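Local coordinates for cytochrome P450 268A2 Cyp268A2 (Mycobacterium marinum, PDB 6BLD), which is a cytochrome P450, a mostly helical protein that binds haem together with a small organic ligand, at residues K134-G139 and L166-G171; A181-A186 and M210-V215. All blocks are in the same frame, centred on the assembly; numbering follows the deposited sequence.

Contact 1: K134-G139 and L166-G171; sequences KINAKG and LSDMVG
Asn-136 and Asp-168 approach from opposite directions across the gap between two helices, and the amide presents an N-H to the carboxylate. ND2 of Asn-136 donates to OD2 of Asp-168 over 3.2 Å, a bent bond with an N-H...O angle of 144°. The oxygen lies in the amide plane and is approached close to the line of its own CG-OD2 bond; with the amide and carboxylate planes 21° apart, the two flat groups run on from one another rather than stack. Water 1 closes a small ring: it donates to OD1 of Asn-136 at 3.2 Å and to OD2 of Asp-168 at 3.0 Å. OD2 thus accepts from both amide and water, and the amide is tied at its oxygen as well as its nitrogen, which should restrain its rotation.

With CG beside the backbone N and opposite the carbonyl carbon (chi1 -84° in Asn-136), each side chain leans toward the other helix; together they span the 10.3 Å between CA of Asn-136 and CA of Asp-168. The other carboxylate oxygen, OD1 of Asp-168, forms a salt bridge with Arg-177 at the start of helix 177-186; this charge should help to fix the acceptor. Asn-136 also rests on Leu-161 and Arg-164, while Leu-166 and Val-170 pack inward on helix 247-278.

The pair is a polar surface link between the D helix (123-147) and E helix (160-170), two members of the P450 four-helix bundle that helices 247-278 and 375-392 complete.

Contact 2: A181-A186 and M210-V215; sequences AHAADA and MYLHQV
The F and G helices, which lie over the ligand pocket of the P450 fold, meet where Ala-183 of helix 177-186 packs against Leu-212 and Tyr-211 of helix 201-225. The segments run in roughly opposite directions, at 137° between their N-to-C directions, and their axes come within 9.9 Å. At the nearest point of the backbones the CA atoms of Ala-183 and Leu-212 are 7.1 Å apart, a spacing consistent with the small side chain of Ala-183.

The methyl of Ala-183 carries the contact. Its CB sits against the fork of Leu-212, 3.8 Å from CG, with CD2 at 4.0 Å and CD1 at 4.1 Å, so the branch point and both methyls close on it. Leu-212 has CG beside its backbone N and opposite the carbonyl carbon (chi1 -68°), which directs the isobutyl group across to the facing helix; CD1 extends to 4.3 Å from N of Ala-184.

Tyr-211 offers an edge instead. CB of Ala-183 lies near the ring plane, 4.1 Å from CD2, while one ring face is overlain near its rim by CG2 of Val-215, a turn further along the same helix. At the far end of the ring, OH hydrogen-bonds to OD1 of Asp-176, tying helix 201-225 to the residue just before helix 177-186. Val-180 also touches both Tyr-211 and Leu-212.

The side chain of Leu-212 is about 7 Å from the bound (3E,5E)-6,10-dimethylundeca-3,5,9-trien-2-one, whose pocket is lined earlier on the same helix by Leu-205 and Gln-209. The contact is thus modest apolar packing, centred on one alanine methyl, of the F-G helix pair that roofs a P450 pocket.

How the contacts relate
Contact 1 is a surface contact and contact 2 a buried one, and their chemistry follows: an amide, a carboxylate and a water bridge the first gap, whereas methyl, isobutyl and aromatic groups meet across the second. They share no helix, but helix 160-170 of contact 1 is followed directly in the chain by helix 177-186 of contact 2. The two lie in series, with centres 18 Å apart and nearest atoms about 7 Å apart, without touching. Contact 1 belongs to the helical bundle beside the haem; contact 2 joins the helices over the ligand. The salt bridge beside contact 1 reaches the first residue of the helix used by contact 2.

Contact 1: K134-G139 and L166-G171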
loop_
_atom_site.group_PDB
_atom_site.type_symbol
_atom_site.label_atom_id
_atom_site.label_comp_id
_atom_site.label_asym_id
_atom_site.label_seq_id
_atom_site.Cartn_x
_atom_site.Cartn_y
_atom_site.Cartn_z
ATOM N N LYS A 134 17.663 -0.859 -11.637
ATOM C CA LYS A 134 17.889 0.048 -12.758
ATOM C C LYS A 134 17.909 -0.707 -14.082
ATOM O O LYS A 134 17.428 -0.200 -15.102
ATOM C CB LYS A 134 19.199 0.810 -12.559
ATOM C CG LYS A 134 19.168 1.829 -11.431
ATOM C CD LYS A 134 20.543 2.439 -11.215
ATOM C CE LYS A 134 20.473 3.677 -10.337
ATOM N NZ LYS A 134 21.654 3.782 -9.435
ATOM N N ILE A 135 18.464 -1.920 -14.086
ATOM C CA ILE A 135 18.515 -2.708 -15.313
ATOM C C ILE A 135 17.121 -3.194 -15.692
ATOM O O ILE A 135 16.762 -3.234 -16.875
ATOM C CB ILE A 135 19.515 -3.869 -15.153
ATOM C CG1 ILE A 135 20.951 -3.340 -15.213
ATOM C CG2 ILE A 135 19.307 -4.929 -16.226
ATOM C CD1 ILE A 135 21.952 -4.183 -14.449
ATOM N N ASN A 136 16.304 -3.553 -14.698
ATOM C CA ASN A 136 14.923 -3.933 -14.983
ATOM C C ASN A 136 14.111 -2.735 -15.460
ATOM O O ASN A 136 13.297 -2.858 -16.383
ATOM C CB ASN A 136 14.281 -4.560 -13.745
ATOM C CG ASN A 136 14.587 -6.040 -13.617
ATOM O OD1 ASN A 136 14.787 -6.730 -14.615
ATOM N ND2 ASN A 136 14.616 -6.536 -12.384
ATOM N N ALA A 137 14.324 -1.566 -14.849
ATOM C CA ALA A 137 13.592 -0.370 -15.255
ATOM C C ALA A 137 13.918 0.019 -16.691
ATOM O O ALA A 137 13.030 0.424 -17.451
ATOM C CB ALA A 137 13.905 0.786 -14.305
ATOM N N LYS A 138 15.186 -0.100 -17.084
ATOM C CA LYS A 138 15.573 0.251 -18.445
ATOM C C LYS A 138 14.917 -0.670 -19.469
ATOM O O LYS A 138 14.411 -0.205 -20.496
ATOM C CB LYS A 138 17.092 0.188 -18.574
ATOM C CG LYS A 138 17.696 1.232 -19.472
ATOM C CD LYS A 138 19.185 1.344 -19.231
ATOM C CE LYS A 138 19.517 2.794 -18.963
ATOM N NZ LYS A 138 19.139 3.599 -20.176
ATOM N N GLY A 139 14.937 -1.979 -19.217
ATOM C CA GLY A 139 14.326 -2.912 -20.146
ATOM C C GLY A 139 12.817 -2.797 -20.203
ATOM O O GLY A 139 12.216 -3.025 -21.257
ATOM N N LEU A 166 10.313 -7.667 -6.808
ATOM C CA LEU A 166 9.860 -8.586 -5.769
ATOM C C LEU A 166 10.350 -10.003 -6.041
ATOM O O LEU A 166 10.954 -10.642 -5.171
ATOM C CB LEU A 166 8.332 -8.550 -5.676
ATOM C CG LEU A 166 7.622 -9.375 -4.597
ATOM C CD1 LEU A 166 7.749 -10.871 -4.862
ATOM C CD2 LEU A 166 8.147 -9.024 -3.214
ATOM N N SER A 167 10.102 -10.510 -7.251
ATOM C CA SER A 167 10.445 -11.894 -7.559
ATOM C C SER A 167 11.950 -12.124 -7.547
ATOM O O SER A 167 12.402 -13.230 -7.228
ATOM C CB SER A 167 9.859 -12.293 -8.913
ATOM O OG SER A 167 8.510 -11.879 -9.027
ATOM N N ASP A 168 12.741 -11.105 -7.892
ATOM C CA ASP A 168 14.191 -11.256 -7.835
ATOM C C ASP A 168 14.670 -11.432 -6.400
ATOM O O ASP A 168 15.625 -12.174 -6.143
ATOM C CB ASP A 168 14.874 -10.051 -8.483
ATOM C CG ASP A 168 14.946 -10.162 -9.993
ATOM O OD1 ASP A 168 14.799 -11.286 -10.516
ATOM O OD2 ASP A 168 15.151 -9.123 -10.656
ATOM N N MET A 169 14.015 -10.762 -5.451
ATOM C CA MET A 169 14.410 -10.874 -4.051
ATOM C C MET A 169 13.959 -12.199 -3.451
ATOM O O MET A 169 14.745 -12.896 -2.803
ATOM C CB MET A 169 13.836 -9.707 -3.249
ATOM C CG MET A 169 14.349 -8.349 -3.681
ATOM S SD MET A 169 13.550 -7.010 -2.781
ATOM C CE MET A 169 13.694 -7.600 -1.094
ATOM N N VAL A 170 12.691 -12.559 -3.651
ATOM C CA VAL A 170 12.166 -13.775 -3.041
ATOM C C VAL A 170 12.599 -15.019 -3.811
ATOM O O VAL A 170 12.730 -16.098 -3.222
ATOM C CB VAL A 170 10.634 -13.684 -2.935
ATOM C CG1 VAL A 170 10.075 -14.837 -2.116
ATOM C CG2 VAL A 170 10.226 -12.354 -2.335
ATOM N N GLY A 171 12.829 -14.897 -5.117
ATOM C CA GLY A 171 13.167 -16.043 -5.934
ATOM C C GLY A 171 11.988 -16.722 -6.591
ATOM O O GLY A 171 12.016 -17.945 -6.775
HETATM O O HOH W 1 13.880 -9.518 -13.300
#

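Contact 2: A181-A186 and M210-V215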
loop_
_atom_site.group_PDB
_atom_site.type_symbol
_atom_site.label_atom_id
_atom_site.label_comp_id
_atom_site.label_asym_id
_atom_site.label_seq_id
_atom_site.Cartn_x
_atom_site.Cartn_y
_atom_site.Cartn_z
ATOM N N ALA A 181 1.755 -11.363 -9.527
ATOM C CA ALA A 181 1.396 -9.950 -9.595
ATOM C C ALA A 181 -0.102 -9.772 -9.807
ATOM O O ALA A 181 -0.716 -8.864 -9.233
ATOM C CB ALA A 181 2.181 -9.262 -10.712
ATOM N N HIS A 182 -0.710 -10.631 -10.628
ATOM C CA HIS A 182 -2.151 -10.557 -10.840
ATOM C C HIS A 182 -2.914 -10.961 -9.583
ATOM O O HIS A 182 -3.928 -10.342 -9.240
ATOM C CB HIS A 182 -2.552 -11.440 -12.021
ATOM C CG HIS A 182 -4.030 -11.610 -12.176
ATOM N ND1 HIS A 182 -4.723 -12.660 -11.612
ATOM C CD2 HIS A 182 -4.950 -10.865 -12.835
ATOM C CE1 HIS A 182 -6.004 -12.556 -11.916
ATOM N NE2 HIS A 182 -6.169 -11.474 -12.657
ATOM N N ALA A 183 -2.437 -11.995 -8.884
ATOM C CA ALA A 183 -3.111 -12.439 -7.667
ATOM C C ALA A 183 -2.955 -11.420 -6.545
ATOM O O ALA A 183 -3.877 -11.225 -5.744
ATOM C CB ALA A 183 -2.571 -13.803 -7.236
ATOM N N ALA A 184 -1.793 -10.765 -6.466
ATOM C CA ALA A 184 -1.603 -9.727 -5.459
ATOM C C ALA A 184 -2.528 -8.543 -5.711
ATOM O O ALA A 184 -3.100 -7.982 -4.768
ATOM C CB ALA A 184 -0.143 -9.274 -5.439
ATOM N N ASP A 185 -2.690 -8.153 -6.978
ATOM C CA ASP A 185 -3.591 -7.057 -7.316
ATOM C C ASP A 185 -5.048 -7.422 -7.051
ATOM O O ASP A 185 -5.856 -6.542 -6.729
ATOM C CB ASP A 185 -3.393 -6.662 -8.781
ATOM C CG ASP A 185 -4.319 -5.545 -9.218
ATOM O OD1 ASP A 185 -4.095 -4.389 -8.805
ATOM O OD2 ASP A 185 -5.269 -5.826 -9.980
ATOM N N ALA A 186 -5.400 -8.705 -7.173
ATOM C CA ALA A 186 -6.774 -9.132 -6.924
ATOM C C ALA A 186 -7.178 -8.953 -5.466
ATOM O O ALA A 186 -8.338 -8.638 -5.180
ATOM C CB ALA A 186 -6.946 -10.596 -7.330
ATOM N N MET A 210 -5.362 -18.757 -2.680
ATOM C CA MET A 210 -4.974 -20.158 -2.804
ATOM C C MET A 210 -3.765 -20.316 -3.716
ATOM O O MET A 210 -2.843 -21.081 -3.407
ATOM C CB MET A 210 -6.150 -20.981 -3.324
ATOM C CG MET A 210 -5.904 -22.475 -3.348
ATOM S SD MET A 210 -7.306 -23.377 -4.027
ATOM C CE MET A 210 -6.792 -23.564 -5.733
ATOM N N TYR A 211 -3.744 -19.595 -4.840
ATOM C CA TYR A 211 -2.609 -19.695 -5.753
ATOM C C TYR A 211 -1.328 -19.196 -5.098
ATOM O O TYR A 211 -0.273 -19.831 -5.219
ATOM C CB TYR A 211 -2.885 -18.918 -7.039
ATOM C CG TYR A 211 -1.649 -18.740 -7.891
ATOM C CD1 TYR A 211 -1.136 -19.797 -8.628
ATOM C CD2 TYR A 211 -0.982 -17.522 -7.939
ATOM C CE1 TYR A 211 0.000 -19.648 -9.400
ATOM C CE2 TYR A 211 0.157 -17.362 -8.709
ATOM C CZ TYR A 211 0.642 -18.429 -9.437
ATOM O OH TYR A 211 1.771 -18.280 -10.205
ATOM N N LEU A 212 -1.398 -18.057 -4.402
ATOM C CA LEU A 212 -0.216 -17.532 -3.726
ATOM C C LEU A 212 0.296 -18.496 -2.663
ATOM O O LEU A 212 1.511 -18.604 -2.457
ATOM C CB LEU A 212 -0.527 -16.168 -3.110
ATOM C CG LEU A 212 -0.770 -15.034 -4.110
ATOM C CD1 LEU A 212 -1.241 -13.775 -3.399
ATOM C CD2 LEU A 212 0.486 -14.760 -4.923
ATOM N N HIS A 213 -0.607 -19.208 -1.985
ATOM C CA HIS A 213 -0.175 -20.220 -1.027
ATOM C C HIS A 213 0.428 -21.432 -1.725
ATOM O O HIS A 213 1.275 -22.121 -1.146
ATOM C CB HIS A 213 -1.346 -20.640 -0.137
ATOM C CG HIS A 213 -1.650 -19.662 0.955
ATOM N ND1 HIS A 213 -1.805 -20.038 2.272
ATOM C CD2 HIS A 213 -1.822 -18.319 0.925
ATOM C CE1 HIS A 213 -2.061 -18.969 3.006
ATOM N NE2 HIS A 213 -2.078 -17.913 2.213
ATOM N N GLN A 214 0.006 -21.708 -2.961
ATOM C CA GLN A 214 0.624 -22.785 -3.729
ATOM C C GLN A 214 2.062 -22.443 -4.093
ATOM O O GLN A 214 2.961 -23.281 -3.958
ATOM C CB GLN A 214 -0.192 -23.065 -4.992
ATOM C CG GLN A 214 -1.410 -23.936 -4.763
ATOM C CD GLN A 214 -1.062 -25.255 -4.108
ATOM O OE1 GLN A 214 -0.234 -26.014 -4.611
ATOM N NE2 GLN A 214 -1.692 -25.534 -2.978
ATOM N N VAL A 215 2.296 -21.213 -4.556
ATOM C CA VAL A 215 3.651 -20.776 -4.871
ATOM C C VAL A 215 4.500 -20.732 -3.607
ATOM O O VAL A 215 5.691 -21.062 -3.631
ATOM C CB VAL A 215 3.618 -19.407 -5.578
ATOM C CG1 VAL A 215 5.026 -18.960 -5.949
ATOM C CG2 VAL A 215 2.726 -19.465 -6.812
#